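Local coordinates for homoserine kinase (Listeria monocytogenes, PDB 3HUL), which probably phosphorylates L-homoserine with ATP to give O-phospho-L-homoserine, a late step in the synthesis of threonine, at residues Gly49-His52 against Asp53-Val57; Ile59-Ala62 against Leu63-Pro67; Asp79-Pro82 against Ala83-Leu86; Ala92-Ala95 against Gly96-Ala100. One frame throughout, in Å; residues are numbered along the deposited sequence.

The four contacts run in series along the chain and differ with depth. Interaction 4 is buried within helix 88-103, interactions 2 and 3 are partly buried, and interaction 1 lies at the surface in the loop that leads into helix 57-65. Interactions 1 and 2 share that helix: interaction 1 caps its start and interaction 2 runs along it to its end. Interaction 2 packs against interaction 4, their centres about 8 Å apart. Backbone bonds and aliphatic contacts dominate both helical pairs. In the loops, side-chain amide, carboxylate and guanidinium groups do the work instead, and interaction 3 adds a bound sulfate and a water at the predicted ATP site.

Interaction 1: residues Gly49-His52 against Asp53-Val57; sequences GIPH and DETNV
Pro51 meets Asn56 and Asp53 where the loop after strand 41-43 turns into helix 57-65, through a type I beta turn from Asp53 to Asn56 that ends on the N-cap of the helix. The turn is closed by its backbone bond from Asn56 N to Asp53 O, 2.9 Å. Asn56 works in both directions. Its ND2 donates to Pro51 O at 3.0 Å, and the bond is almost straight, with an N-H...O angle of 175°. The accepting oxygen lies practically in the plane of the amide, while the donor is somewhat tilted from the carbonyl plane of Pro51. The opposite end of the amide, OD1, accepts from Ile58 N and so caps the first turn of the helix. With CG anti to the backbone N (chi1 -174°), the amide can span from the loop to the helix, and this double use probably fixes its rotation. Ile50 CG2 packs obliquely against the same amide, 3.6 Å from Asn56 ND2.

An edge of the Pro51 ring meets the Asp53-Thr55 pair: its CB is 3.4 Å from Asp53 OD1 and 3.5 Å from Thr55 OG1. The CB of His52 points away from the turn, with ND1 bonded to Ile42 O and the ring stacked on that of His44, which ties the loop to strand 41-43. Asp53 OD1 also accepts weakly from Thr55 N, the bond of an Asx turn. Its shorter partner is Thr55 OG1, which donates from 2.6 Å on the syn side of the carboxylate, 25° out of its plane.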
ATOM      1  N   GLY A  49     -17.838  18.312 -35.597  1.00 58.02           N
ATOM      2  CA  GLY A  49     -16.998  18.127 -36.765  1.00 56.95           C
ATOM      3  C   GLY A  49     -16.147  16.880 -36.670  1.00 55.96           C
ATOM      4  O   GLY A  49     -14.974  16.916 -37.057  1.00 56.45           O
ATOM      5  N   ILE A  50     -16.723  15.789 -36.151  1.00 54.53           N
ATOM      6  CA  ILE A  50     -16.013  14.497 -36.039  1.00 53.31           C
ATOM      7  C   ILE A  50     -16.084  13.710 -37.366  1.00 52.42           C
ATOM      8  O   ILE A  50     -17.120  13.116 -37.676  1.00 52.29           O
ATOM      9  CB  ILE A  50     -16.566  13.616 -34.864  1.00 53.27           C
ATOM     10  CG1 ILE A  50     -16.459  14.331 -33.500  1.00 52.87           C
ATOM     11  CG2 ILE A  50     -15.876  12.253 -34.838  1.00 53.28           C
ATOM     12  CD1 ILE A  50     -15.021  14.651 -33.017  1.00 52.56           C
ATOM     13  N   PRO A  51     -14.980  13.691 -38.138  1.00 51.55           N
ATOM     14  CA  PRO A  51     -14.992  13.123 -39.495  1.00 51.05           C
ATOM     15  C   PRO A  51     -15.282  11.616 -39.521  1.00 50.71           C
ATOM     16  O   PRO A  51     -15.148  10.935 -38.489  1.00 50.26           O
ATOM     17  CB  PRO A  51     -13.572  13.407 -40.022  1.00 50.87           C
ATOM     18  CG  PRO A  51     -12.987  14.415 -39.073  1.00 51.58           C
ATOM     19  CD  PRO A  51     -13.627  14.126 -37.751  1.00 51.55           C
ATOM     20  N   HIS A  52     -15.688  11.116 -40.693  1.00 49.95           N
ATOM     21  CA  HIS A  52     -16.040   9.713 -40.874  1.00 49.54           C
ATOM     22  C   HIS A  52     -15.021   8.993 -41.755  1.00 49.60           C
ATOM     23  O   HIS A  52     -15.244   7.851 -42.172  1.00 49.72           O
ATOM     24  CB  HIS A  52     -17.427   9.571 -41.503  1.00 49.79           C
ATOM     25  CG  HIS A  52     -18.541  10.143 -40.685  1.00 49.47           C
ATOM     26  ND1 HIS A  52     -19.436   9.356 -39.995  1.00 49.49           N
ATOM     27  CD2 HIS A  52     -18.924  11.425 -40.471  1.00 50.27           C
ATOM     28  CE1 HIS A  52     -20.315  10.127 -39.378  1.00 49.35           C
ATOM     29  NE2 HIS A  52     -20.029  11.389 -39.652  1.00 49.54           N
ATOM     30  N   ASP A  53     -13.901   9.646 -42.034  1.00 49.37           N
ATOM     31  CA  ASP A  53     -12.936   9.093 -42.963  1.00 49.41           C
ATOM     32  C   ASP A  53     -11.543   9.069 -42.361  1.00 49.02           C
ATOM     33  O   ASP A  53     -11.379   9.270 -41.160  1.00 49.45           O
ATOM     34  CB  ASP A  53     -12.949   9.922 -44.253  1.00 50.07           C
ATOM     35  CG  ASP A  53     -12.484  11.364 -44.030  1.00 51.30           C
ATOM     36  OD1 ASP A  53     -12.450  11.833 -42.862  1.00 52.01           O
ATOM     37  OD2 ASP A  53     -12.144  12.022 -45.032  1.00 52.57           O
ATOM     38  N   GLU A  54     -10.542   8.869 -43.209  1.00 48.50           N
ATOM     39  CA  GLU A  54      -9.152   8.771 -42.783  1.00 48.34           C
ATOM     40  C   GLU A  54      -8.623   9.952 -41.951  1.00 47.44           C
ATOM     41  O   GLU A  54      -7.521   9.861 -41.402  1.00 47.36           O
ATOM     42  CB  GLU A  54      -8.224   8.517 -43.995  1.00 49.04           C
ATOM     43  CG  GLU A  54      -7.675   9.782 -44.712  1.00 50.81           C
ATOM     44  CD  GLU A  54      -8.231   9.970 -46.130  1.00 55.24           C
ATOM     45  OE1 GLU A  54      -9.147  10.814 -46.321  1.00 56.14           O
ATOM     46  OE2 GLU A  54      -7.741   9.275 -47.054  1.00 55.89           O
ATOM     47  N   THR A  55      -9.374  11.053 -41.889  1.00 46.56           N
ATOM     48  CA  THR A  55      -8.929  12.244 -41.145  1.00 45.59           C
ATOM     49  C   THR A  55      -9.379  12.205 -39.682  1.00 44.66           C
ATOM     50  O   THR A  55      -8.809  12.902 -38.840  1.00 44.85           O
ATOM     51  CB  THR A  55      -9.314  13.606 -41.819  1.00 46.06           C
ATOM     52  OG1 THR A  55     -10.723  13.656 -42.093  1.00 46.11           O
ATOM     53  CG2 THR A  55      -8.504  13.829 -43.126  1.00 46.72           C
ATOM     54  N   ASN A  56     -10.385  11.381 -39.379  1.00 42.91           N
ATOM     55  CA  ASN A  56     -10.701  11.066 -37.994  1.00 40.82           C
ATOM     56  C   ASN A  56      -9.429  10.706 -37.233  1.00 39.63           C
ATOM     57  O   ASN A  56      -8.580   9.943 -37.732  1.00 39.41           O
ATOM     58  CB  ASN A  56     -11.713   9.928 -37.877  1.00 40.74           C
ATOM     59  CG  ASN A  56     -12.158   9.705 -36.450  1.00 39.93           C
ATOM     60  OD1 ASN A  56     -11.361   9.305 -35.596  1.00 39.87           O
ATOM     61  ND2 ASN A  56     -13.421   9.992 -36.171  1.00 39.66           N
ATOM     62  N   VAL A  57      -9.310  11.279 -36.032  1.00 37.99           N
ATOM     63  CA  VAL A  57      -8.145  11.111 -35.154  1.00 37.12           C
ATOM     64  C   VAL A  57      -7.713   9.633 -34.999  1.00 36.09           C
ATOM     65  O   VAL A  57      -6.529   9.300 -35.140  1.00 35.47           O
ATOM     66  CB  VAL A  57      -8.430  11.809 -33.779  1.00 37.31           C
ATOM     67  CG1 VAL A  57      -7.515  11.325 -32.688  1.00 37.23           C
ATOM     68  CG2 VAL A  57      -8.335  13.342 -33.934  1.00 38.25           C
TER

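Interaction 2: residues Ile59-Ala62 against Leu63-Pro67; sequences IETA and LNLAP
Ile59 sets CG1 beside its backbone N (chi1 -55°), which places CG2 anti to that N and toward the next turn; Leu63 sets CG beside its own N (chi1 -62°). The two side chains lie alongside each other and point the same way, with Ile59 CG2 3.8 Å from Leu63 CD1. Trp40 packs on this pair. Thr61 and Leu65 form a second parallel pair on another side of the helix, where Leu65 CD1 approaches Thr61 CG2 at 4.1 Å. The threonine hydroxyl is bonded to Val57 O, and its methyl group faces helix 88-103.

Helix 57-65 is the crossover of a beta-alpha-beta unit that links strands 41-43 and 72-78, which are parallel neighbours in one sheet. The bond from Leu63 N to Ile59 O is short and straight, 2.7 Å with an N-H...O angle of 173°. Towards the end of the helix the pattern splits. Leu65 N is bonded to Thr61 O at 3.3 Å and to Ala62 O at 3.0 Å. Ala62 O also accepts from Ala66 N, 2.9 Å away and nearly in line with the carbonyl bond, whereas Leu65 N meets it from above the carbonyl plane.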
ATOM      1  N   ILE A  59      -8.192   7.029 -36.977  1.00 37.04           N
ATOM      2  CA  ILE A  59      -7.575   6.514 -38.209  1.00 37.58           C
ATOM      3  C   ILE A  59      -6.198   7.126 -38.503  1.00 37.24           C
ATOM      4  O   ILE A  59      -5.245   6.389 -38.811  1.00 37.74           O
ATOM      5  CB  ILE A  59      -8.564   6.618 -39.419  1.00 38.01           C
ATOM      6  CG1 ILE A  59      -9.875   5.893 -39.072  1.00 39.00           C
ATOM      7  CG2 ILE A  59      -7.940   6.002 -40.688  1.00 39.12           C
ATOM      8  CD1 ILE A  59     -11.083   6.286 -39.918  1.00 41.81           C
ATOM      9  N   GLU A  60      -6.061   8.452 -38.376  1.00 37.29           N
ATOM     10  CA  GLU A  60      -4.743   9.105 -38.563  1.00 36.66           C
ATOM     11  C   GLU A  60      -3.734   8.554 -37.580  1.00 35.86           C
ATOM     12  O   GLU A  60      -2.546   8.361 -37.925  1.00 35.94           O
ATOM     13  CB  GLU A  60      -4.792  10.640 -38.371  1.00 37.77           C
ATOM     14  CG  GLU A  60      -5.832  11.408 -39.203  1.00 41.81           C
ATOM     15  CD  GLU A  60      -5.552  12.921 -39.264  1.00 46.55           C
ATOM     16  OE1 GLU A  60      -5.576  13.588 -38.202  1.00 47.25           O
ATOM     17  OE2 GLU A  60      -5.309  13.441 -40.382  1.00 49.31           O
ATOM     18  N   THR A  61      -4.184   8.324 -36.338  1.00 34.49           N
ATOM     19  CA  THR A  61      -3.289   7.765 -35.331  1.00 32.96           C
ATOM     20  C   THR A  61      -2.911   6.363 -35.797  1.00 32.45           C
ATOM     21  O   THR A  61      -1.741   6.008 -35.812  1.00 31.80           O
ATOM     22  CB  THR A  61      -3.923   7.674 -33.896  1.00 32.86           C
ATOM     23  OG1 THR A  61      -4.417   8.946 -33.461  1.00 30.70           O
ATOM     24  CG2 THR A  61      -2.912   7.145 -32.914  1.00 32.53           C
ATOM     25  N   ALA A  62      -3.906   5.564 -36.148  1.00 32.46           N
ATOM     26  CA  ALA A  62      -3.635   4.196 -36.614  1.00 33.90           C
ATOM     27  C   ALA A  62      -2.629   4.196 -37.783  1.00 34.38           C
ATOM     28  O   ALA A  62      -1.581   3.529 -37.707  1.00 34.83           O
ATOM     29  CB  ALA A  62      -4.931   3.483 -36.998  1.00 33.26           C
ATOM     30  N   LEU A  63      -2.898   5.001 -38.817  1.00 35.11           N
ATOM     31  CA  LEU A  63      -1.991   5.062 -39.995  1.00 36.04           C
ATOM     32  C   LEU A  63      -0.606   5.570 -39.671  1.00 36.79           C
ATOM     33  O   LEU A  63       0.364   5.230 -40.354  1.00 37.06           O
ATOM     34  CB  LEU A  63      -2.602   5.860 -41.152  1.00 35.71           C
ATOM     35  CG  LEU A  63      -3.901   5.245 -41.681  1.00 35.84           C
ATOM     36  CD1 LEU A  63      -4.672   6.234 -42.533  1.00 33.97           C
ATOM     37  CD2 LEU A  63      -3.606   3.916 -42.450  1.00 37.38           C
ATOM     38  N   ASN A  64      -0.493   6.348 -38.600  1.00 37.97           N
ATOM     39  CA  ASN A  64       0.810   6.847 -38.174  1.00 38.53           C
ATOM     40  C   ASN A  64       1.681   5.760 -37.586  1.00 38.82           C
ATOM     41  O   ASN A  64       2.907   5.846 -37.666  1.00 39.03           O
ATOM     42  CB  ASN A  64       0.661   8.023 -37.188  1.00 39.20           C
ATOM     43  CG  ASN A  64       0.373   9.371 -37.885  1.00 41.10           C
ATOM     44  OD1 ASN A  64       0.511  10.425 -37.262  1.00 43.27           O
ATOM     45  ND2 ASN A  64      -0.025   9.340 -39.169  1.00 41.55           N
ATOM     46  N   LEU A  65       1.061   4.745 -36.975  1.00 39.26           N
ATOM     47  CA  LEU A  65       1.815   3.583 -36.463  1.00 39.45           C
ATOM     48  C   LEU A  65       1.960   2.489 -37.516  1.00 39.38           C
ATOM     49  O   LEU A  65       2.944   1.730 -37.509  1.00 39.40           O
ATOM     50  CB  LEU A  65       1.145   2.961 -35.223  1.00 39.75           C
ATOM     51  CG  LEU A  65       1.313   3.588 -33.844  1.00 40.96           C
ATOM     52  CD1 LEU A  65       0.266   4.645 -33.697  1.00 42.24           C
ATOM     53  CD2 LEU A  65       1.106   2.541 -32.749  1.00 40.67           C
ATOM     54  N   ALA A  66       0.953   2.381 -38.380  1.00 39.12           N
ATOM     55  CA  ALA A  66       0.926   1.345 -39.410  1.00 39.61           C
ATOM     56  C   ALA A  66       0.454   1.958 -40.735  1.00 39.49           C
ATOM     57  O   ALA A  66      -0.741   1.907 -41.053  1.00 38.93           O
ATOM     58  CB  ALA A  66       0.033   0.162 -38.974  1.00 39.20           C
ATOM     59  N   PRO A  67       1.393   2.571 -41.491  1.00 39.60           N
ATOM     60  CA  PRO A  67       1.028   3.324 -42.696  1.00 40.78           C
ATOM     61  C   PRO A  67       0.422   2.406 -43.749  1.00 41.64           C
ATOM     62  O   PRO A  67      -0.509   2.800 -44.452  1.00 41.79           O
ATOM     63  CB  PRO A  67       2.370   3.889 -43.189  1.00 40.32           C
ATOM     64  CG  PRO A  67       3.326   3.738 -42.021  1.00 39.92           C
ATOM     65  CD  PRO A  67       2.854   2.535 -41.285  1.00 39.78           C
TER

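Interaction 3: residues Asp79-Pro82 against Ala83-Leu86; sequences DIPP and ARGL. With SO4 (sulfate ion), chain C.
Arg84 curls back on the chain that carries it, so that two of its guanidinium nitrogens grip a single oxygen, Pro82 O, two residues earlier. The two segments form the first part of the glycine-rich phosphate-binding loop of the GHMP kinases, between strand 72-78 and helix 88-103, and residues Pro81 to Leu86 belong to the predicted ATP site. NE reaches Pro82 O at 2.8 Å, and NH2 reaches the same Pro82 O at 3.0 Å. The grip is side-on: NH2 lies in the carbonyl plane on a lone pair, while NE is tilted from it. Bends at chi2 (66°) and chi3 fold the arginine chain over into this position. Pro81 CB sits over one face of the guanidinium, 3.5 Å from Arg84 NH2, and NH1 is bonded to Pro162 O, so three partners probably fix its orientation.

Further along, Leu86 turns its CB toward Ile80 CG2, and its side chain also packs on Ile161 of strand 156-161. Gly85 has a positive phi of 86°, which a glycine readily adopts. Its N donates to sulfate O2 at 2.9 Å, and Gly87 N and Ser88 N also bind this anion. Probably taken up from the crystallisation liquor, the sulfate is consistent with a phosphate position of the nucleotide.

One water joins both halves of the loop to the anion. It donates to Pro81 O at 2.6 Å and to sulfate O4 at 2.5 Å. In return it accepts from two backbone nitrogens, Arg84 N at 3.0 Å and Leu86 N at 3.0 Å.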
ATOM      1  N   ASP A  79     -19.921   7.700 -25.651  1.00 41.93           N
ATOM      2  CA  ASP A  79     -20.666   8.551 -24.730  1.00 41.35           C
ATOM      3  C   ASP A  79     -19.747   9.435 -23.873  1.00 40.42           C
ATOM      4  O   ASP A  79     -20.170   9.994 -22.868  1.00 40.66           O
ATOM      5  CB  ASP A  79     -21.715   7.752 -23.922  1.00 41.72           C
ATOM      6  CG  ASP A  79     -21.105   6.774 -22.906  1.00 44.03           C
ATOM      7  OD1 ASP A  79     -19.955   6.297 -23.078  1.00 45.86           O
ATOM      8  OD2 ASP A  79     -21.814   6.463 -21.920  1.00 45.64           O
ATOM      9  N   ILE A  80     -18.492   9.550 -24.301  1.00 39.35           N
ATOM     10  CA  ILE A  80     -17.573  10.577 -23.809  1.00 38.49           C
ATOM     11  C   ILE A  80     -17.765  11.822 -24.688  1.00 38.37           C
ATOM     12  O   ILE A  80     -17.312  11.836 -25.827  1.00 38.68           O
ATOM     13  CB  ILE A  80     -16.059  10.150 -23.924  1.00 37.80           C
ATOM     14  CG1 ILE A  80     -15.788   8.744 -23.360  1.00 35.93           C
ATOM     15  CG2 ILE A  80     -15.126  11.189 -23.249  1.00 37.61           C
ATOM     16  CD1 ILE A  80     -14.425   8.185 -23.810  1.00 31.34           C
ATOM     17  N   PRO A  81     -18.420  12.874 -24.164  1.00 38.04           N
ATOM     18  CA  PRO A  81     -18.617  14.073 -24.980  1.00 37.65           C
ATOM     19  C   PRO A  81     -17.288  14.695 -25.396  1.00 37.61           C
ATOM     20  O   PRO A  81     -16.371  14.812 -24.554  1.00 37.65           O
ATOM     21  CB  PRO A  81     -19.376  15.017 -24.042  1.00 37.69           C
ATOM     22  CG  PRO A  81     -19.998  14.124 -23.024  1.00 38.00           C
ATOM     23  CD  PRO A  81     -18.989  13.039 -22.819  1.00 37.98           C
ATOM     24  N   PRO A  82     -17.172  15.073 -26.689  1.00 37.07           N
ATOM     25  CA  PRO A  82     -15.967  15.670 -27.230  1.00 36.44           C
ATOM     26  C   PRO A  82     -15.693  17.004 -26.582  1.00 36.38           C
ATOM     27  O   PRO A  82     -16.640  17.736 -26.221  1.00 36.81           O
ATOM     28  CB  PRO A  82     -16.298  15.887 -28.708  1.00 36.96           C
ATOM     29  CG  PRO A  82     -17.486  15.056 -28.983  1.00 36.94           C
ATOM     30  CD  PRO A  82     -18.242  14.981 -27.704  1.00 37.35           C
ATOM     31  N   ALA A  83     -14.402  17.306 -26.446  1.00 35.38           N
ATOM     32  CA  ALA A  83     -13.919  18.548 -25.872  1.00 34.34           C
ATOM     33  C   ALA A  83     -14.653  18.956 -24.579  1.00 33.49           C
ATOM     34  O   ALA A  83     -14.985  20.120 -24.382  1.00 32.71           O
ATOM     35  CB  ALA A  83     -13.948  19.676 -26.928  1.00 34.20           C
ATOM     36  N   ARG A  84     -14.868  17.998 -23.678  1.00 33.08           N
ATOM     37  CA  ARG A  84     -15.546  18.315 -22.417  1.00 31.80           C
ATOM     38  C   ARG A  84     -14.690  18.119 -21.146  1.00 31.14           C
ATOM     39  O   ARG A  84     -15.191  18.261 -20.037  1.00 30.53           O
ATOM     40  CB  ARG A  84     -16.895  17.589 -22.325  1.00 32.33           C
ATOM     41  CG  ARG A  84     -18.073  18.535 -21.955  1.00 31.86           C
ATOM     42  CD  ARG A  84     -18.336  19.565 -23.100  1.00 33.93           C
ATOM     43  NE  ARG A  84     -18.446  18.941 -24.429  1.00 31.20           N
ATOM     44  CZ  ARG A  84     -19.576  18.400 -24.884  1.00 33.44           C
ATOM     45  NH1 ARG A  84     -20.663  18.384 -24.112  1.00 31.29           N
ATOM     46  NH2 ARG A  84     -19.618  17.831 -26.088  1.00 33.79           N
ATOM     47  N   GLY A  85     -13.398  17.841 -21.317  1.00 30.59           N
ATOM     48  CA  GLY A  85     -12.465  17.671 -20.186  1.00 28.97           C
ATOM     49  C   GLY A  85     -12.450  16.249 -19.622  1.00 28.39           C
ATOM     50  O   GLY A  85     -11.883  16.005 -18.546  1.00 27.89           O
ATOM     51  N   LEU A  86     -13.076  15.322 -20.345  1.00 26.98           N
ATOM     52  CA  LEU A  86     -13.165  13.919 -19.941  1.00 26.69           C
ATOM     53  C   LEU A  86     -12.362  12.957 -20.833  1.00 26.22           C
ATOM     54  O   LEU A  86     -12.608  11.757 -20.840  1.00 25.84           O
ATOM     55  CB  LEU A  86     -14.622  13.475 -19.812  1.00 27.05           C
ATOM     56  CG  LEU A  86     -15.431  14.164 -18.715  1.00 27.56           C
ATOM     57  CD1 LEU A  86     -16.934  13.929 -18.931  1.00 29.47           C
ATOM     58  CD2 LEU A  86     -15.001  13.680 -17.304  1.00 26.72           C
TER
HETATM   59  S   SO4 C 297     -11.012  16.411 -23.792  1.00 36.47           S
HETATM   60  O1  SO4 C 297     -10.271  15.994 -22.586  1.00 38.37           O
HETATM   61  O2  SO4 C 297     -11.487  17.755 -23.503  1.00 37.08           O
HETATM   62  O3  SO4 C 297     -10.155  16.445 -24.986  1.00 37.18           O
HETATM   63  O4  SO4 C 297     -12.107  15.508 -24.055  1.00 34.81           O
HETATM   64  O   HOH W   1     -14.311  15.131 -23.023  1.00 33.05           O

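Interaction 4: residues Ala92-Ala95 against Gly96-Ala100; sequences AVVA and GIELA
Val93 and Ile97 touch one turn apart through methyl groups, Val93 CG1 lying 4.0 Å from Ile97 CD1 where the two side chains meet at a slant. Val93 holds CG1 opposite its own N (chi1 167°), on the side of the carbonyl carbon and so toward the next turn. The isoleucine answers with CG1 beside its backbone N, which lays the branch back over the preceding turn: Ile97 CG1 is 3.4 Å from Val93 O. Both side chains also pack on helix 110-121, Val93 against Ile120 and Ile97 against Ile116 and Ala117.

Helix 88-103 follows the glycine-rich phosphate loop and is regular here. Gly96 N donates to Ala92 O at 2.9 Å, Ile97 N to Val93 O at 3.0 Å, and Leu99 N to Ala95 O at 2.9 Å. Gly96 has no side chain, and on the side facing helix 57-65 Ala62 CB comes to 3.5 Å from Gly96 O.

Glu98 bends sharply at chi2 (-82°). Its CG rests 3.3 Å from Val94 O, and the carboxylate then leads away from the preceding turn to a salt bridge between OE1 and Lys113. Leu99 differs from Ile97 and Glu98 in holding CG opposite the backbone N (chi1 -170°), and packs on Ile5, Trp40 and Ala62.

Most of the contact is thus aliphatic, and the one charged side chain, itself buried, is paired with Lys113 of helix 110-121, which would probably keep its carboxylate ionised.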
ATOM      1  N   ALA A  92      -9.628   8.593 -28.228  1.00 25.38           N
ATOM      2  CA  ALA A  92      -9.559   8.364 -29.673  1.00 26.22           C
ATOM      3  C   ALA A  92      -8.139   7.998 -30.096  1.00 26.32           C
ATOM      4  O   ALA A  92      -7.946   7.051 -30.876  1.00 27.78           O
ATOM      5  CB  ALA A  92     -10.136   9.587 -30.487  1.00 25.80           C
ATOM      6  N   VAL A  93      -7.145   8.699 -29.554  1.00 25.80           N
ATOM      7  CA  VAL A  93      -5.746   8.392 -29.823  1.00 25.59           C
ATOM      8  C   VAL A  93      -5.396   6.957 -29.361  1.00 26.07           C
ATOM      9  O   VAL A  93      -4.856   6.156 -30.121  1.00 25.97           O
ATOM     10  CB  VAL A  93      -4.798   9.409 -29.141  1.00 26.43           C
ATOM     11  CG1 VAL A  93      -3.353   8.891 -29.175  1.00 25.87           C
ATOM     12  CG2 VAL A  93      -4.919  10.828 -29.787  1.00 25.57           C
ATOM     13  N   VAL A  94      -5.740   6.634 -28.122  1.00 25.25           N
ATOM     14  CA  VAL A  94      -5.560   5.269 -27.615  1.00 24.99           C
ATOM     15  C   VAL A  94      -6.290   4.227 -28.483  1.00 24.68           C
ATOM     16  O   VAL A  94      -5.750   3.179 -28.762  1.00 25.02           O
ATOM     17  CB  VAL A  94      -5.985   5.179 -26.122  1.00 25.23           C
ATOM     18  CG1 VAL A  94      -6.020   3.703 -25.622  1.00 24.10           C
ATOM     19  CG2 VAL A  94      -5.077   6.065 -25.284  1.00 23.42           C
ATOM     20  N   ALA A  95      -7.505   4.526 -28.904  1.00 25.08           N
ATOM     21  CA  ALA A  95      -8.255   3.628 -29.784  1.00 26.28           C
ATOM     22  C   ALA A  95      -7.551   3.378 -31.134  1.00 27.06           C
ATOM     23  O   ALA A  95      -7.548   2.246 -31.636  1.00 28.16           O
ATOM     24  CB  ALA A  95      -9.651   4.163 -30.000  1.00 25.35           C
ATOM     25  N   GLY A  96      -6.938   4.422 -31.697  1.00 27.31           N
ATOM     26  CA  GLY A  96      -6.174   4.303 -32.930  1.00 28.13           C
ATOM     27  C   GLY A  96      -4.937   3.467 -32.751  1.00 28.75           C
ATOM     28  O   GLY A  96      -4.564   2.686 -33.626  1.00 29.02           O
ATOM     29  N   ILE A  97      -4.290   3.625 -31.606  1.00 29.20           N
ATOM     30  CA  ILE A  97      -3.162   2.780 -31.271  1.00 29.69           C
ATOM     31  C   ILE A  97      -3.583   1.301 -31.200  1.00 30.34           C
ATOM     32  O   ILE A  97      -2.889   0.425 -31.729  1.00 30.02           O
ATOM     33  CB  ILE A  97      -2.522   3.243 -29.978  1.00 29.91           C
ATOM     34  CG1 ILE A  97      -1.871   4.616 -30.200  1.00 30.01           C
ATOM     35  CG2 ILE A  97      -1.484   2.244 -29.477  1.00 29.25           C
ATOM     36  CD1 ILE A  97      -1.526   5.354 -28.877  1.00 30.04           C
ATOM     37  N   GLU A  98      -4.726   1.033 -30.573  1.00 30.79           N
ATOM     38  CA  GLU A  98      -5.203  -0.350 -30.417  1.00 31.40           C
ATOM     39  C   GLU A  98      -5.588  -0.927 -31.780  1.00 31.69           C
ATOM     40  O   GLU A  98      -5.329  -2.097 -32.063  1.00 31.05           O
ATOM     41  CB  GLU A  98      -6.406  -0.403 -29.482  1.00 30.93           C
ATOM     42  CG  GLU A  98      -6.064  -0.050 -28.044  1.00 32.71           C
ATOM     43  CD  GLU A  98      -5.487  -1.223 -27.284  1.00 33.85           C
ATOM     44  OE1 GLU A  98      -4.610  -1.942 -27.799  1.00 34.42           O
ATOM     45  OE2 GLU A  98      -5.926  -1.436 -26.146  1.00 40.13           O
ATOM     46  N   LEU A  99      -6.211  -0.096 -32.617  1.00 32.19           N
ATOM     47  CA  LEU A  99      -6.525  -0.502 -33.992  1.00 33.17           C
ATOM     48  C   LEU A  99      -5.272  -0.966 -34.759  1.00 33.22           C
ATOM     49  O   LEU A  99      -5.233  -2.081 -35.276  1.00 33.57           O
ATOM     50  CB  LEU A  99      -7.247   0.624 -34.732  1.00 33.11           C
ATOM     51  CG  LEU A  99      -7.871   0.325 -36.090  1.00 34.02           C
ATOM     52  CD1 LEU A  99      -9.106  -0.553 -35.959  1.00 32.34           C
ATOM     53  CD2 LEU A  99      -8.224   1.652 -36.762  1.00 33.71           C
ATOM     54  N   ALA A 100      -4.241  -0.131 -34.783  1.00 33.20           N
ATOM     55  CA  ALA A 100      -3.035  -0.430 -35.526  1.00 33.42           C
ATOM     56  C   ALA A 100      -2.332  -1.645 -34.946  1.00 34.08           C
ATOM     57  O   ALA A 100      -1.822  -2.517 -35.685  1.00 33.82           O
ATOM     58  CB  ALA A 100      -2.095   0.768 -35.511  1.00 33.12           C
TER